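CopN (Chlamydia pneumoniae, PDB 4NRH) probably acts as a type III secretion gatekeeper that binds the chaperone Scc3 and directs the secretion of translocator proteins. Local coordinates at residues 201-206 against 268-272; 218-224 against 254-260; 61-66 against 100-105; 107-111 against 125-129. Residues are numbered along the deposited sequence.

The four contacts form two pairs in different parts of an elongated, mainly helical chain, with contact 4 near its middle. Contacts 3 and 4 come first in sequence, within the HrpJ-like range. Their centres lie about 10 Å apart, and they touch where Leu63 and Thr66 meet Leu108 and where Ala104 meets Arg126. Helices 99-105 and 108-115 follow each other and carry one segment of each. Contacts 1 and 2 belong to the third helical domain of the family. Contact 2 is nested inside the loop that contact 1 closes, and both use helix 259-272. Their centres are about 16 Å apart. Centres of contacts 2 and 3 are about 52 Å apart, so the pairs belong to packing regions well apart in the fold.

Contact 1: residues 201-206 against 268-272; sequences YFESRV and LFFSA
Both segments are helical: 201-206 is part of helix 179-215, and 268-272 is the C-terminal part of helix 259-272. The short axes run roughly antiparallel at 140° and come no closer than 11.5 Å. Large side chains fill this wide gap. In register, Tyr201 faces Ala272 (CA-CA 7.4 Å) and Arg205 faces Leu268 (CA-CA 7.8 Å). Leu268, with chi1 t and chi2 p, is a knob in a hole formed by Tyr201, Phe202, Arg205 and Val206. Its CD1 is 3.5 Å from Arg205 CB, its CG 3.9 Å from Phe202 CE1, and its CD2 3.9 Å from Val206 CG2. Tyr201 has chi1 t and reaches across the gap. Its OH lies 3.2 Å from Ser271 CB, and its CE2 lies 3.6 Å from Ala272 CB. Ser271 OG turns back to Asn267 O in its own helix. Phe202 takes chi1 m, which brings its ring tip to the partner helix: CZ is 4.0 Å from Phe269 CD1 and 4.1 Å from Ala272 CB. The Phe202 and Phe269 rings are oblique, with planes at 72° and centroids 6.0 Å apart. Tyr233 of helix 226-237 meets Phe202 edge-to-face. Phe270 points away and packs on Leu46 of the chaperone chain. A single knob in a hole, with aromatic packing round it, joins two helices in the third helical domain of the CopN family, beside its chaperone interface.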
loop_
_atom_site.group_PDB
_atom_site.type_symbol
_atom_site.label_atom_id
_atom_site.label_comp_id
_atom_site.label_asym_id
_atom_site.label_seq_id
_atom_site.Cartn_x
_atom_site.Cartn_y
_atom_site.Cartn_z
ATOM N N TYR A 201 -12.563 2.227 9.300
ATOM C CA TYR A 201 -13.895 1.886 8.820
ATOM C C TYR A 201 -14.793 1.391 9.950
ATOM O O TYR A 201 -15.907 1.881 10.125
ATOM C CB TYR A 201 -13.810 0.826 7.719
ATOM C CG TYR A 201 -15.156 0.386 7.188
ATOM C CD1 TYR A 201 -15.932 1.244 6.420
ATOM C CD2 TYR A 201 -15.652 -0.883 7.457
ATOM C CE1 TYR A 201 -17.162 0.851 5.933
ATOM C CE2 TYR A 201 -16.882 -1.286 6.972
ATOM C CZ TYR A 201 -17.633 -0.414 6.211
ATOM O OH TYR A 201 -18.858 -0.803 5.724
ATOM N N PHE A 202 -14.298 0.434 10.726
ATOM C CA PHE A 202 -15.091 -0.167 11.794
ATOM C C PHE A 202 -15.335 0.783 12.964
ATOM O O PHE A 202 -16.386 0.725 13.597
ATOM C CB PHE A 202 -14.423 -1.452 12.285
ATOM C CG PHE A 202 -14.440 -2.561 11.272
ATOM C CD1 PHE A 202 -15.634 -2.976 10.704
ATOM C CD2 PHE A 202 -13.268 -3.183 10.884
ATOM C CE1 PHE A 202 -15.656 -3.993 9.769
ATOM C CE2 PHE A 202 -13.284 -4.200 9.951
ATOM C CZ PHE A 202 -14.480 -4.607 9.393
ATOM N N GLU A 203 -14.368 1.652 13.252
ATOM C CA GLU A 203 -14.515 2.618 14.340
ATOM C C GLU A 203 -15.738 3.505 14.121
ATOM O O GLU A 203 -16.413 3.899 15.070
ATOM C CB GLU A 203 -13.260 3.484 14.476
ATOM C CG GLU A 203 -13.348 4.526 15.584
ATOM C CD GLU A 203 -12.032 5.237 15.825
ATOM O OE1 GLU A 203 -11.236 5.360 14.871
ATOM O OE2 GLU A 203 -11.797 5.681 16.969
ATOM N N SER A 204 -16.010 3.819 12.860
ATOM C CA SER A 204 -17.168 4.624 12.498
ATOM C C SER A 204 -18.459 3.803 12.453
ATOM O O SER A 204 -19.485 4.218 12.991
ATOM C CB SER A 204 -16.935 5.302 11.146
ATOM O OG SER A 204 -18.161 5.665 10.537
ATOM N N ARG A 205 -18.401 2.641 11.809
ATOM C CA ARG A 205 -19.606 1.869 11.511
ATOM C C ARG A 205 -20.127 1.017 12.674
ATOM O O ARG A 205 -21.337 0.861 12.830
ATOM C CB ARG A 205 -19.359 0.965 10.301
ATOM C CG ARG A 205 -18.812 1.678 9.072
ATOM C CD ARG A 205 -19.724 2.795 8.600
ATOM N NE ARG A 205 -21.114 2.364 8.485
ATOM C CZ ARG A 205 -22.130 3.185 8.240
ATOM N NH1 ARG A 205 -21.911 4.483 8.077
ATOM N NH2 ARG A 205 -23.364 2.708 8.153
ATOM N N VAL A 206 -19.224 0.450 13.470
ATOM C CA VAL A 206 -19.633 -0.427 14.571
ATOM C C VAL A 206 -20.560 0.264 15.589
ATOM O O VAL A 206 -21.579 -0.317 15.969
ATOM C CB VAL A 206 -18.405 -1.024 15.308
ATOM C CG1 VAL A 206 -18.816 -1.641 16.636
ATOM C CG2 VAL A 206 -17.710 -2.056 14.431
ATOM N N LEU A 268 -21.757 -5.832 7.536
ATOM C CA LEU A 268 -20.670 -4.897 7.786
ATOM C C LEU A 268 -19.373 -5.401 7.156
ATOM O O LEU A 268 -18.632 -4.633 6.541
ATOM C CB LEU A 268 -20.489 -4.680 9.288
ATOM C CG LEU A 268 -19.545 -3.547 9.678
ATOM C CD1 LEU A 268 -19.999 -2.265 9.011
ATOM C CD2 LEU A 268 -19.500 -3.385 11.189
ATOM N N PHE A 269 -19.101 -6.691 7.323
ATOM C CA PHE A 269 -17.932 -7.321 6.716
ATOM C C PHE A 269 -17.980 -7.248 5.194
ATOM O O PHE A 269 -16.971 -6.963 4.548
ATOM C CB PHE A 269 -17.811 -8.780 7.162
ATOM C CG PHE A 269 -17.220 -8.950 8.535
ATOM C CD1 PHE A 269 -16.724 -7.861 9.232
ATOM C CD2 PHE A 269 -17.156 -10.202 9.123
ATOM C CE1 PHE A 269 -16.178 -8.018 10.492
ATOM C CE2 PHE A 269 -16.611 -10.365 10.383
ATOM C CZ PHE A 269 -16.121 -9.271 11.069
ATOM N N PHE A 270 -19.153 -7.516 4.629
ATOM C CA PHE A 270 -19.330 -7.497 3.181
ATOM C C PHE A 270 -19.134 -6.089 2.629
ATOM O O PHE A 270 -18.498 -5.901 1.592
ATOM C CB PHE A 270 -20.715 -8.028 2.795
ATOM C CG PHE A 270 -20.880 -8.271 1.321
ATOM C CD1 PHE A 270 -21.324 -7.261 0.483
ATOM C CD2 PHE A 270 -20.578 -9.507 0.772
ATOM C CE1 PHE A 270 -21.470 -7.481 -0.874
ATOM C CE2 PHE A 270 -20.722 -9.733 -0.583
ATOM C CZ PHE A 270 -21.169 -8.718 -1.407
ATOM N N SER A 271 -19.688 -5.105 3.329
ATOM C CA SER A 271 -19.538 -3.708 2.942
ATOM C C SER A 271 -18.080 -3.267 3.025
ATOM O O SER A 271 -17.638 -2.407 2.264
ATOM C CB SER A 271 -20.412 -2.813 3.822
ATOM O OG SER A 271 -21.756 -3.259 3.826
ATOM N N ALA A 272 -17.336 -3.866 3.951
ATOM C CA ALA A 272 -15.930 -3.528 4.154
ATOM C C ALA A 272 -15.070 -3.903 2.949
ATOM O O ALA A 272 -13.998 -3.335 2.742
ATOM C CB ALA A 272 -15.401 -4.209 5.409
#

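Contact 2: residues 218-224 against 254-260; sequences IQTPSDL and LIGDDVD
Ile218, Leu224 and Ile255 each bury 66 Å² here. They join the loop between helices 179-215 and 226-237 to the turn linking helices 244-255 and 259-272. Residues 218-221 are extended, and Pro221-Leu224 form a type I beta turn with Leu224 N bonded to Pro221 O (3.2 Å). In register, Pro221 faces Ile255 (CA-CA 6.1 Å) and Ile218 faces Asp258 (CA-CA 8.0 Å). Leu224 (chi1 t, chi2 p) sets CD1 3.6 Å from Leu254 CD1 and CD2 3.6 Å from Ile255 CG1. Ile255 (t, t) also meets Pro221, whose CD lies 3.2 Å from Ile255 O. Ile218 (m, t) extends CD1 to within 3.5 Å of Asp258 OD1 and 3.6 Å of Asp260 CB. Gly256, the first residue past the helix, has positive phi (98°). Asp258 N-caps the next helix, its OD1 bonded to Ser261 N. Van der Waals packing thus joins loop to turn, apolar between Leu224 and Ile255, partly against polar groups at Ile218 and Pro221.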
loop_
_atom_site.group_PDB
_atom_site.type_symbol
_atom_site.label_atom_id
_atom_site.label_comp_id
_atom_site.label_asym_id
_atom_site.label_seq_id
_atom_site.Cartn_x
_atom_site.Cartn_y
_atom_site.Cartn_z
ATOM N N ILE A 218 -32.267 -5.177 21.136
ATOM C CA ILE A 218 -31.313 -6.281 21.084
ATOM C C ILE A 218 -30.035 -5.951 21.851
ATOM O O ILE A 218 -29.345 -4.981 21.541
ATOM C CB ILE A 218 -30.958 -6.649 19.633
ATOM C CG1 ILE A 218 -32.214 -7.092 18.883
ATOM C CG2 ILE A 218 -29.905 -7.746 19.605
ATOM C CD1 ILE A 218 -31.966 -7.448 17.438
ATOM N N GLN A 219 -29.728 -6.769 22.853
ATOM C CA GLN A 219 -28.535 -6.576 23.666
ATOM C C GLN A 219 -27.302 -7.169 22.991
ATOM O O GLN A 219 -27.348 -8.280 22.461
ATOM C CB GLN A 219 -28.731 -7.201 25.051
ATOM C CG GLN A 219 -27.459 -7.315 25.880
ATOM C CD GLN A 219 -27.085 -6.018 26.575
ATOM O OE1 GLN A 219 -26.952 -4.971 25.941
ATOM N NE2 GLN A 219 -26.914 -6.084 27.891
ATOM N N THR A 220 -26.201 -6.423 23.012
ATOM C CA THR A 220 -24.949 -6.891 22.431
ATOM C C THR A 220 -23.923 -7.131 23.536
ATOM O O THR A 220 -24.007 -6.520 24.601
ATOM C CB THR A 220 -24.392 -5.877 21.408
ATOM O OG1 THR A 220 -24.268 -4.588 22.024
ATOM C CG2 THR A 220 -25.315 -5.773 20.206
ATOM N N PRO A 221 -22.952 -8.027 23.289
ATOM C CA PRO A 221 -21.925 -8.330 24.294
ATOM C C PRO A 221 -21.087 -7.114 24.681
ATOM O O PRO A 221 -20.717 -6.314 23.821
ATOM C CB PRO A 221 -21.060 -9.389 23.602
ATOM C CG PRO A 221 -21.959 -10.011 22.593
ATOM C CD PRO A 221 -22.832 -8.897 22.106
ATOM N N SER A 222 -20.802 -6.986 25.973
ATOM C CA SER A 222 -20.057 -5.848 26.499
ATOM C C SER A 222 -18.600 -5.868 26.043
ATOM O O SER A 222 -17.955 -4.824 25.959
ATOM C CB SER A 222 -20.128 -5.821 28.028
ATOM O OG SER A 222 -19.453 -6.932 28.592
ATOM N N ASP A 223 -18.089 -7.059 25.745
ATOM C CA ASP A 223 -16.698 -7.211 25.325
ATOM C C ASP A 223 -16.503 -6.922 23.838
ATOM O O ASP A 223 -15.434 -7.174 23.283
ATOM C CB ASP A 223 -16.196 -8.621 25.662
ATOM C CG ASP A 223 -17.050 -9.721 25.041
ATOM O OD1 ASP A 223 -17.863 -9.431 24.138
ATOM O OD2 ASP A 223 -16.905 -10.887 25.461
ATOM N N LEU A 224 -17.545 -6.394 23.204
ATOM C CA LEU A 224 -17.529 -6.129 21.771
ATOM C C LEU A 224 -17.167 -4.680 21.453
ATOM O O LEU A 224 -17.806 -3.750 21.944
ATOM C CB LEU A 224 -18.884 -6.465 21.149
ATOM C CG LEU A 224 -18.985 -6.175 19.651
ATOM C CD1 LEU A 224 -18.037 -7.068 18.870
ATOM C CD2 LEU A 224 -20.412 -6.339 19.163
ATOM N N LEU A 254 -17.998 -13.436 17.927
ATOM C CA LEU A 254 -17.787 -12.002 18.078
ATOM C C LEU A 254 -18.954 -11.292 18.771
ATOM O O LEU A 254 -18.744 -10.488 19.678
ATOM C CB LEU A 254 -17.529 -11.373 16.707
ATOM C CG LEU A 254 -17.162 -9.891 16.658
ATOM C CD1 LEU A 254 -15.892 -9.637 17.454
ATOM C CD2 LEU A 254 -16.998 -9.430 15.219
ATOM N N ILE A 255 -20.180 -11.584 18.342
ATOM C CA ILE A 255 -21.337 -10.805 18.781
ATOM C C ILE A 255 -22.458 -11.664 19.381
ATOM O O ILE A 255 -23.462 -11.141 19.865
ATOM C CB ILE A 255 -21.913 -9.977 17.606
ATOM C CG1 ILE A 255 -22.763 -8.807 18.118
ATOM C CG2 ILE A 255 -22.694 -10.873 16.651
ATOM C CD1 ILE A 255 -23.231 -7.861 17.035
ATOM N N GLY A 256 -22.281 -12.979 19.379
ATOM C CA GLY A 256 -23.299 -13.865 19.920
ATOM C C GLY A 256 -24.202 -14.469 18.860
ATOM O O GLY A 256 -23.882 -14.443 17.672
ATOM N N ASP A 257 -25.333 -15.021 19.293
ATOM C CA ASP A 257 -26.169 -15.843 18.421
ATOM C C ASP A 257 -27.449 -15.171 17.919
ATOM O O ASP A 257 -28.228 -15.795 17.197
ATOM C CB ASP A 257 -26.536 -17.144 19.138
ATOM C CG ASP A 257 -25.335 -18.037 19.371
ATOM O OD1 ASP A 257 -24.454 -18.092 18.487
ATOM O OD2 ASP A 257 -25.273 -18.687 20.436
ATOM N N ASP A 258 -27.682 -13.919 18.304
ATOM C CA ASP A 258 -28.861 -13.202 17.823
ATOM C C ASP A 258 -28.775 -13.013 16.311
ATOM O O ASP A 258 -27.768 -12.528 15.797
ATOM C CB ASP A 258 -29.008 -11.853 18.528
ATOM C CG ASP A 258 -30.221 -11.076 18.051
ATOM O OD1 ASP A 258 -30.104 -10.342 17.048
ATOM O OD2 ASP A 258 -31.292 -11.205 18.680
ATOM N N VAL A 259 -29.837 -13.396 15.607
ATOM C CA VAL A 259 -29.825 -13.426 14.146
ATOM C C VAL A 259 -29.622 -12.045 13.517
ATOM O O VAL A 259 -28.884 -11.911 12.539
ATOM C CB VAL A 259 -31.130 -14.064 13.594
ATOM C CG1 VAL A 259 -32.369 -13.342 14.115
ATOM C CG2 VAL A 259 -31.108 -14.111 12.071
ATOM N N ASP A 260 -30.255 -11.021 14.079
ATOM C CA ASP A 260 -30.099 -9.663 13.569
ATOM C C ASP A 260 -28.695 -9.134 13.842
ATOM O O ASP A 260 -28.149 -8.358 13.060
ATOM C CB ASP A 260 -31.143 -8.730 14.184
ATOM C CG ASP A 260 -32.562 -9.135 13.842
ATOM O OD1 ASP A 260 -32.969 -8.949 12.676
ATOM O OD2 ASP A 260 -33.273 -9.637 14.738
#

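Contact 3: residues 61-66 against 100-105; sequences PALQST and TAIGAK
Two helical segments cross almost at right angles. Segment 61-66 opens helix 61-74, and segment 100-105 belongs to helix 99-105. The short axes approach to 7.7 Å with a signed crossing angle of -87°. Ala62 and Ala101 mark the crossing, with CA atoms only 4.5 Å apart. Small residues permit this closeness: Ala62 CA is 3.8 Å from Ala101 O, and Ala62 CB is 3.7 Å from Ala104 CB. At one end, Pro61 CB lies 3.9 Å from Thr100 O. At the other, Lys105 (t, t, p, t) reaches over helix 61-74. Its NZ donates a 2.8 Å hydrogen bond to Ser65 OG, where Ser65 has chi1 t, and forms a salt bridge with Asp69. Thr66 (chi1 m) bonds OG1 back to Ala62 O at 3.0 Å. Its OG1 also lies 3.6 Å from Lys105 CD. Helices 80-97 and 122-133 pack around the pair. This is a close, alanine-lined helix crossing in the helical bundle of the HrpJ-like region.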
loop_
_atom_site.group_PDB
_atom_site.type_symbol
_atom_site.label_atom_id
_atom_site.label_comp_id
_atom_site.label_asym_id
_atom_site.label_seq_id
_atom_site.Cartn_x
_atom_site.Cartn_y
_atom_site.Cartn_z
ATOM N N PRO A 61 19.821 15.885 21.014
ATOM C CA PRO A 61 21.025 15.573 20.232
ATOM C C PRO A 61 20.980 16.092 18.793
ATOM O O PRO A 61 22.013 16.501 18.262
ATOM C CB PRO A 61 21.060 14.044 20.247
ATOM C CG PRO A 61 20.382 13.675 21.518
ATOM C CD PRO A 61 19.295 14.694 21.707
ATOM N N ALA A 62 19.804 16.068 18.172
ATOM C CA ALA A 62 19.653 16.556 16.805
ATOM C C ALA A 62 19.889 18.059 16.739
ATOM O O ALA A 62 20.536 18.558 15.818
ATOM C CB ALA A 62 18.278 16.207 16.261
ATOM N N LEU A 63 19.355 18.777 17.722
ATOM C CA LEU A 63 19.546 20.220 17.808
ATOM C C LEU A 63 20.971 20.549 18.250
ATOM O O LEU A 63 21.530 21.571 17.852
ATOM C CB LEU A 63 18.529 20.851 18.762
ATOM C CG LEU A 63 17.138 21.168 18.199
ATOM C CD1 LEU A 63 17.249 22.079 16.984
ATOM C CD2 LEU A 63 16.357 19.906 17.860
ATOM N N GLN A 64 21.548 19.686 19.083
ATOM C CA GLN A 64 22.952 19.813 19.462
ATOM C C GLN A 64 23.831 19.746 18.219
ATOM O O GLN A 64 24.767 20.530 18.058
ATOM C CB GLN A 64 23.364 18.715 20.446
ATOM C CG GLN A 64 22.668 18.773 21.794
ATOM C CD GLN A 64 23.005 17.583 22.671
ATOM O OE1 GLN A 64 23.781 16.711 22.281
ATOM N NE2 GLN A 64 22.422 17.541 23.864
ATOM N N SER A 65 23.514 18.794 17.345
ATOM C CA SER A 65 24.244 18.606 16.098
ATOM C C SER A 65 24.044 19.798 15.169
ATOM O O SER A 65 24.957 20.196 14.447
ATOM C CB SER A 65 23.798 17.314 15.407
ATOM O OG SER A 65 24.547 17.079 14.230
ATOM N N THR A 66 22.838 20.360 15.194
ATOM C CA THR A 66 22.522 21.540 14.399
ATOM C C THR A 66 23.296 22.756 14.902
ATOM O O THR A 66 23.858 23.516 14.111
ATOM C CB THR A 66 21.012 21.850 14.429
ATOM O OG1 THR A 66 20.285 20.760 13.847
ATOM C CG2 THR A 66 20.709 23.127 13.659
ATOM N N THR A 100 21.635 8.877 16.255
ATOM C CA THR A 100 20.798 9.613 17.196
ATOM C C THR A 100 20.905 11.117 16.943
ATOM O O THR A 100 19.961 11.869 17.188
ATOM C CB THR A 100 21.189 9.297 18.656
ATOM O OG1 THR A 100 21.146 7.880 18.867
ATOM C CG2 THR A 100 20.245 9.979 19.636
ATOM N N ALA A 101 22.054 11.547 16.433
ATOM C CA ALA A 101 22.264 12.950 16.099
ATOM C C ALA A 101 22.004 13.234 14.621
ATOM O O ALA A 101 21.174 14.077 14.284
ATOM C CB ALA A 101 23.677 13.375 16.474
ATOM N N ILE A 102 22.708 12.523 13.745
ATOM C CA ILE A 102 22.654 12.802 12.312
ATOM C C ILE A 102 21.346 12.343 11.668
ATOM O O ILE A 102 20.739 13.078 10.888
ATOM C CB ILE A 102 23.829 12.140 11.570
ATOM C CG1 ILE A 102 25.155 12.532 12.222
ATOM C CG2 ILE A 102 23.826 12.537 10.103
ATOM C CD1 ILE A 102 25.425 14.022 12.207
ATOM N N GLY A 103 20.918 11.129 12.002
ATOM C CA GLY A 103 19.672 10.591 11.485
ATOM C C GLY A 103 18.473 11.425 11.892
ATOM O O GLY A 103 17.588 11.695 11.080
ATOM N N ALA A 104 18.447 11.833 13.157
ATOM C CA ALA A 104 17.374 12.674 13.674
ATOM C C ALA A 104 17.388 14.054 13.021
ATOM O O ALA A 104 16.338 14.604 12.690
ATOM C CB ALA A 104 17.485 12.800 15.187
ATOM N N LYS A 105 18.582 14.610 12.846
ATOM C CA LYS A 105 18.736 15.929 12.240
ATOM C C LYS A 105 18.246 15.953 10.791
ATOM O O LYS A 105 17.721 16.962 10.322
ATOM C CB LYS A 105 20.200 16.379 12.313
ATOM C CG LYS A 105 20.479 17.735 11.684
ATOM C CD LYS A 105 21.896 18.204 11.983
ATOM C CE LYS A 105 22.931 17.321 11.304
ATOM N NZ LYS A 105 24.320 17.794 11.568
#

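Contact 4: residues 107-111 against 125-129; sequences ILFAS and LRSLY
Arg126 buries 91 Å² against the start of helix 108-115, with Leu108 CD1 over one face of its guanidinium, 3.3 Å from NH1. With chi1 m, chi2 t, chi3 m and chi4 near -88°, the side chain bends to bring NH1 to Ser111. At the guanidinium edge, NH1 donates a 2.9 Å hydrogen bond to Ser111 OG. Ser111, with chi1 p, in turn gives a very short bond from OG to Leu108 O (2.5 Å), so its hydroxyl links the arginine to the first helical turn. NH1 also makes a salt bridge with Glu28, which ties the site to the N-terminal part of the chain. Segment 125-129 is helical throughout, within helix 122-133. In the other segment, Ile107 is the N-cap residue and helix starts at Leu108. The backbones are nearest at Ser111 and Leu125, with CA atoms 6.0 Å apart, and Leu125 CD1 lies 3.6 Å from Ser111 O. Ile107 (chi1 p, chi2 t) points toward the partner helix. Its CD1 is 3.8 Å from Arg126 CG and 3.5 Å from Tyr129 CD2. Phe161 and Met166 of helix 152-172 cover the contact further. A buried arginine bonded to serine and glutamate, with apolar side chains round it, marks this core of the HrpJ-like helical region.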
loop_
_atom_site.group_PDB
_atom_site.type_symbol
_atom_site.label_atom_id
_atom_site.label_comp_id
_atom_site.label_asym_id
_atom_site.label_seq_id
_atom_site.Cartn_x
_atom_site.Cartn_y
_atom_site.Cartn_z
ATOM N N ILE A 107 15.753 14.451 9.576
ATOM C CA ILE A 107 14.294 14.422 9.515
ATOM C C ILE A 107 13.706 15.476 10.443
ATOM O O ILE A 107 12.533 15.413 10.814
ATOM C CB ILE A 107 13.729 13.039 9.890
ATOM C CG1 ILE A 107 14.125 12.666 11.320
ATOM C CG2 ILE A 107 14.205 11.983 8.903
ATOM C CD1 ILE A 107 13.342 11.503 11.885
ATOM N N LEU A 108 14.541 16.444 10.811
ATOM C CA LEU A 108 14.171 17.506 11.742
ATOM C C LEU A 108 12.933 18.283 11.299
ATOM O O LEU A 108 11.953 18.377 12.039
ATOM C CB LEU A 108 15.350 18.466 11.920
ATOM C CG LEU A 108 15.345 19.407 13.126
ATOM C CD1 LEU A 108 15.264 18.621 14.419
ATOM C CD2 LEU A 108 16.593 20.271 13.107
ATOM N N PHE A 109 12.984 18.837 10.092
ATOM C CA PHE A 109 11.911 19.694 9.593
ATOM C C PHE A 109 10.645 18.902 9.280
ATOM O O PHE A 109 9.533 19.403 9.456
ATOM C CB PHE A 109 12.378 20.454 8.352
ATOM C CG PHE A 109 13.555 21.352 8.605
ATOM C CD1 PHE A 109 13.470 22.383 9.527
ATOM C CD2 PHE A 109 14.751 21.157 7.933
ATOM C CE1 PHE A 109 14.553 23.209 9.767
ATOM C CE2 PHE A 109 15.837 21.979 8.170
ATOM C CZ PHE A 109 15.738 23.006 9.088
ATOM N N ALA A 110 10.818 17.670 8.813
ATOM C CA ALA A 110 9.686 16.785 8.566
ATOM C C ALA A 110 8.957 16.488 9.870
ATOM O O ALA A 110 7.730 16.527 9.933
ATOM C CB ALA A 110 10.149 15.497 7.907
ATOM N N SER A 111 9.729 16.192 10.911
ATOM C CA SER A 111 9.171 15.864 12.216
ATOM C C SER A 111 8.391 17.030 12.806
ATOM O O SER A 111 7.378 16.832 13.471
ATOM C CB SER A 111 10.278 15.445 13.180
ATOM O OG SER A 111 11.123 16.539 13.496
ATOM N N LEU A 125 8.452 12.111 17.530
ATOM C CA LEU A 125 8.341 11.501 16.211
ATOM C C LEU A 125 9.699 11.009 15.712
ATOM O O LEU A 125 9.792 9.945 15.101
ATOM C CB LEU A 125 7.734 12.487 15.209
ATOM C CG LEU A 125 6.247 12.807 15.385
ATOM C CD1 LEU A 125 5.750 13.700 14.257
ATOM C CD2 LEU A 125 5.429 11.531 15.456
ATOM N N ARG A 126 10.749 11.783 15.976
ATOM C CA ARG A 126 12.095 11.403 15.553
ATOM C C ARG A 126 12.571 10.166 16.302
ATOM O O ARG A 126 13.245 9.305 15.735
ATOM C CB ARG A 126 13.082 12.553 15.763
ATOM C CG ARG A 126 12.832 13.751 14.871
ATOM C CD ARG A 126 13.991 14.735 14.905
ATOM N NE ARG A 126 14.216 15.310 16.229
ATOM C CZ ARG A 126 13.610 16.404 16.680
ATOM N NH1 ARG A 126 12.731 17.039 15.915
ATOM N NH2 ARG A 126 13.878 16.863 17.895
ATOM N N SER A 127 12.221 10.084 17.581
ATOM C CA SER A 127 12.536 8.910 18.384
ATOM C C SER A 127 11.838 7.673 17.823
ATOM O O SER A 127 12.441 6.604 17.719
ATOM C CB SER A 127 12.134 9.134 19.843
ATOM O OG SER A 127 12.404 7.986 20.626
ATOM N N LEU A 128 10.565 7.826 17.469
ATOM C CA LEU A 128 9.805 6.743 16.853
ATOM C C LEU A 128 10.407 6.301 15.522
ATOM O O LEU A 128 10.580 5.105 15.282
ATOM C CB LEU A 128 8.349 7.158 16.643
ATOM C CG LEU A 128 7.511 6.124 15.889
ATOM C CD1 LEU A 128 7.223 4.918 16.771
ATOM C CD2 LEU A 128 6.224 6.738 15.374
ATOM N N TYR A 129 10.714 7.266 14.658
ATOM C CA TYR A 129 11.317 6.969 13.362
ATOM C C TYR A 129 12.612 6.179 13.522
ATOM O O TYR A 129 12.842 5.197 12.815
ATOM C CB TYR A 129 11.588 8.253 12.574
ATOM C CG TYR A 129 12.208 7.992 11.218
ATOM C CD1 TYR A 129 11.422 7.640 10.131
ATOM C CD2 TYR A 129 13.582 8.083 11.031
ATOM C CE1 TYR A 129 11.984 7.392 8.893
ATOM C CE2 TYR A 129 14.154 7.838 9.798
ATOM C CZ TYR A 129 13.350 7.493 8.733
ATOM O OH TYR A 129 13.913 7.248 7.502
#